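Local coordinates for protein HTH-type transcriptional regulator GadX (Escherichia coli, PDB 3MKL) that activates acid-resistance genes such as gadA, gadB and gadC, and can repress gadW, as a homodimeric DNA-binding regulator of the AraC/XylS family, at residues A[58-63]-A[87-92]. Sequence-based numbering, arbitrary orientation.
Sequences CRMQRA and SYFIYV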
ATOM      1  N   CYS A  58       0.572  -2.681  -1.630  1.00 33.28           N
ATOM      2  CA  CYS A  58      -0.019  -1.829  -2.649  1.00 33.69           C
ATOM      3  C   CYS A  58       0.708  -0.481  -2.711  1.00 33.19           C
ATOM      4  O   CYS A  58       0.983   0.045  -3.776  1.00 34.32           O
ATOM      5  CB  CYS A  58      -1.494  -1.603  -2.321  1.00 33.58           C
ATOM      6  SG  CYS A  58      -2.553  -3.030  -2.601  1.00 36.60           S
ATOM      7  N   ARG A  59       1.026   0.074  -1.555  1.00 31.34           N
ATOM      8  CA  ARG A  59       1.660   1.366  -1.545  1.00 31.67           C
ATOM      9  C   ARG A  59       3.111   1.291  -2.044  1.00 32.64           C
ATOM     10  O   ARG A  59       3.568   2.197  -2.749  1.00 33.51           O
ATOM     11  CB  ARG A  59       1.560   2.020  -0.159  1.00 30.24           C
ATOM     12  CG  ARG A  59       0.169   2.478   0.142  1.00 30.20           C
ATOM     13  CD  ARG A  59      -0.021   2.962   1.564  1.00 29.12           C
ATOM     14  NE  ARG A  59      -1.269   3.703   1.599  1.00 33.12           N
ATOM     15  CZ  ARG A  59      -1.917   4.059   2.694  1.00 32.51           C
ATOM     16  NH1 ARG A  59      -3.036   4.738   2.578  1.00 34.35           N
ATOM     17  NH2 ARG A  59      -1.441   3.750   3.889  1.00 32.83           N
HETATM   18  N   MSE A  60       3.835   0.224  -1.703  1.00 32.72           N
HETATM   19  CA  MSE A  60       5.195   0.067  -2.241  1.00 33.83           C
HETATM   20  C   MSE A  60       5.175  -0.135  -3.743  1.00 35.82           C
HETATM   21  O   MSE A  60       6.076   0.319  -4.448  1.00 36.57           O
HETATM   22  CB  MSE A  60       5.968  -1.064  -1.560  1.00 34.48           C
HETATM   23  CG  MSE A  60       6.217  -0.852  -0.095  1.00 32.92           C
HETATM   24 SE   MSE A  60       7.164   0.789   0.327  1.00 32.65          SE
HETATM   25  CE  MSE A  60       5.747   2.019   0.763  1.00 30.88           C
ATOM     26  N   GLN A  61       4.142  -0.807  -4.231  1.00 37.35           N
ATOM     27  CA  GLN A  61       4.043  -1.070  -5.654  1.00 41.12           C
ATOM     28  C   GLN A  61       3.806   0.230  -6.422  1.00 41.57           C
ATOM     29  O   GLN A  61       4.357   0.417  -7.520  1.00 44.31           O
ATOM     30  CB  GLN A  61       2.963  -2.120  -5.927  1.00 43.18           C
ATOM     31  CG  GLN A  61       3.418  -3.547  -5.551  1.00 47.23           C
ATOM     32  CD  GLN A  61       2.356  -4.620  -5.796  1.00 51.63           C
ATOM     33  OE1 GLN A  61       1.166  -4.384  -5.639  1.00 53.42           O
ATOM     34  NE2 GLN A  61       2.796  -5.806  -6.173  1.00 57.09           N
ATOM     35  N   ARG A  62       3.012   1.129  -5.836  0.50 39.73           N
ATOM     36  CA  ARG A  62       2.725   2.433  -6.439  0.50 40.74           C
ATOM     37  C   ARG A  62       3.939   3.347  -6.362  0.50 40.65           C
ATOM     38  O   ARG A  62       4.201   4.123  -7.288  0.50 42.68           O
ATOM     39  CB  ARG A  62       1.518   3.094  -5.772  0.50 39.76           C
ATOM     40  CG  ARG A  62       1.028   4.369  -6.457  0.50 42.78           C
ATOM     41  CD  ARG A  62       0.456   4.099  -7.857  0.50 46.06           C
ATOM     42  NE  ARG A  62      -0.464   2.957  -7.868  0.50 46.54           N
ATOM     43  CZ  ARG A  62      -1.794   3.046  -7.930  0.50 46.79           C
ATOM     44  NH1 ARG A  62      -2.389   4.230  -8.002  0.50 48.18           N
ATOM     45  NH2 ARG A  62      -2.530   1.943  -7.929  0.50 44.67           N
ATOM     46  N   ALA A  63       4.682   3.242  -5.256  1.00 38.42           N
ATOM     47  CA  ALA A  63       5.895   4.032  -5.050  1.00 38.26           C
ATOM     48  C   ALA A  63       6.919   3.833  -6.162  1.00 40.79           C
ATOM     49  O   ALA A  63       7.604   4.781  -6.525  1.00 41.44           O
ATOM     50  CB  ALA A  63       6.509   3.746  -3.697  1.00 35.85           C
ATOM     51  N   SER A  87       9.990  10.040   6.799  1.00 35.73           N
ATOM     52  CA  SER A  87      10.850   9.108   7.567  1.00 35.04           C
ATOM     53  C   SER A  87      10.236   7.718   7.613  1.00 33.10           C
ATOM     54  O   SER A  87      10.897   6.696   7.351  1.00 31.50           O
ATOM     55  CB  SER A  87      11.018   9.574   9.004  1.00 37.61           C
ATOM     56  OG  SER A  87      11.765  10.765   9.090  1.00 41.30           O
ATOM     57  N   TYR A  88       8.965   7.664   7.978  1.00 33.16           N
ATOM     58  CA  TYR A  88       8.280   6.364   8.001  1.00 32.03           C
ATOM     59  C   TYR A  88       8.203   5.718   6.592  1.00 29.50           C
ATOM     60  O   TYR A  88       8.536   4.517   6.406  1.00 28.33           O
ATOM     61  CB  TYR A  88       6.895   6.481   8.637  1.00 32.89           C
ATOM     62  CG  TYR A  88       6.086   5.196   8.519  1.00 33.78           C
ATOM     63  CD1 TYR A  88       6.332   4.131   9.358  1.00 34.12           C
ATOM     64  CD2 TYR A  88       5.094   5.055   7.552  1.00 33.22           C
ATOM     65  CE1 TYR A  88       5.603   2.952   9.279  1.00 36.65           C
ATOM     66  CE2 TYR A  88       4.344   3.854   7.451  1.00 36.70           C
ATOM     67  CZ  TYR A  88       4.613   2.813   8.328  1.00 36.84           C
ATOM     68  OH  TYR A  88       3.911   1.638   8.255  1.00 38.71           O
ATOM     69  N   PHE A  89       7.774   6.503   5.602  1.00 28.47           N
ATOM     70  CA  PHE A  89       7.778   6.008   4.221  1.00 27.22           C
ATOM     71  C   PHE A  89       9.160   5.480   3.822  1.00 26.40           C
ATOM     72  O   PHE A  89       9.259   4.378   3.301  1.00 24.14           O
ATOM     73  CB  PHE A  89       7.316   7.084   3.228  1.00 28.07           C
ATOM     74  CG  PHE A  89       7.636   6.771   1.792  1.00 29.13           C
ATOM     75  CD1 PHE A  89       6.933   5.794   1.102  1.00 30.61           C
ATOM     76  CD2 PHE A  89       8.630   7.474   1.120  1.00 31.09           C
ATOM     77  CE1 PHE A  89       7.228   5.538  -0.244  1.00 30.52           C
ATOM     78  CE2 PHE A  89       8.914   7.221  -0.215  1.00 31.07           C
ATOM     79  CZ  PHE A  89       8.227   6.249  -0.885  1.00 30.71           C
ATOM     80  N   ILE A  90      10.217   6.263   4.060  1.00 26.86           N
ATOM     81  CA  ILE A  90      11.573   5.761   3.794  1.00 27.41           C
ATOM     82  C   ILE A  90      11.854   4.417   4.483  1.00 27.53           C
ATOM     83  O   ILE A  90      12.377   3.489   3.856  1.00 27.31           O
ATOM     84  CB  ILE A  90      12.695   6.819   4.166  1.00 29.93           C
ATOM     85  CG1 ILE A  90      12.624   8.055   3.231  1.00 27.07           C
ATOM     86  CG2 ILE A  90      14.081   6.164   4.139  1.00 28.14           C
ATOM     87  CD1 ILE A  90      13.427   9.260   3.737  1.00 31.69           C
ATOM     88  N   TYR A  91      11.484   4.306   5.758  1.00 28.48           N
ATOM     89  CA  TYR A  91      11.684   3.072   6.532  1.00 28.82           C
ATOM     90  C   TYR A  91      10.993   1.841   5.887  1.00 28.39           C
ATOM     91  O   TYR A  91      11.557   0.750   5.808  1.00 28.17           O
ATOM     92  CB  TYR A  91      11.183   3.263   7.970  1.00 29.55           C
ATOM     93  CG  TYR A  91      10.728   1.974   8.615  1.00 30.89           C
ATOM     94  CD1 TYR A  91      11.658   1.104   9.213  1.00 31.81           C
ATOM     95  CD2 TYR A  91       9.372   1.622   8.658  1.00 27.87           C
ATOM     96  CE1 TYR A  91      11.246  -0.103   9.805  1.00 32.04           C
ATOM     97  CE2 TYR A  91       8.959   0.417   9.272  1.00 30.25           C
ATOM     98  CZ  TYR A  91       9.908  -0.426   9.824  1.00 29.26           C
ATOM     99  OH  TYR A  91       9.533  -1.591  10.401  1.00 34.52           O
ATOM    100  N   VAL A  92       9.756   2.029   5.446  1.00 27.94           N
ATOM    101  CA  VAL A  92       8.984   0.914   4.930  1.00 28.50           C
ATOM    102  C   VAL A  92       9.453   0.548   3.515  1.00 26.99           C
ATOM    103  O   VAL A  92       9.429  -0.638   3.134  1.00 26.41           O
ATOM    104  CB  VAL A  92       7.486   1.251   4.950  1.00 29.32           C
ATOM    105  CG1 VAL A  92       6.693   0.167   4.296  1.00 31.08           C
ATOM    106  CG2 VAL A  92       7.028   1.377   6.396  1.00 33.32           C
TER
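Met60, present as selenomethionine, bridges to both Phe89 and Val92 with the last two atoms of its side chain. CG lies anti to the carbonyl carbon, a bend at chi2 (-57°) swings the selenium across to the other helix, and a further one at chi3 turns the methyl toward Phe89. There SE sits 4.0 Å from Val92 CG1, the methyl that stands anti to its own backbone N, and 3.9 Å from Val92 O, a van der Waals approach. Beyond the selenium, the methyl CE reaches the ring of Phe89, coming obliquely to within 3.9 Å of CE1; the two side chains run past each other in opposite directions. This is the AraC/XylS-type DNA-binding domain, in which the long helix 51-67 links two helix-turn-helix units. Residues 87-92 lie on helix 86-97, in the predicted second motif (74-97), and the axes of the two short segments cross almost at right angles (93°), 11.5 Å apart at their closest. With the axes this far apart, the helices touch through side chains, apart from the selenium's approach to the Val92 carbonyl. One turn of helix further on, Ala63 points its CB at the rim of the Phe89 ring, near the ring plane and 4.0 Å from CE1. The same ring packs on Ile74, Val77 and Ala78 of helix 74-80 and on Pro101, at the start of helix 101-107.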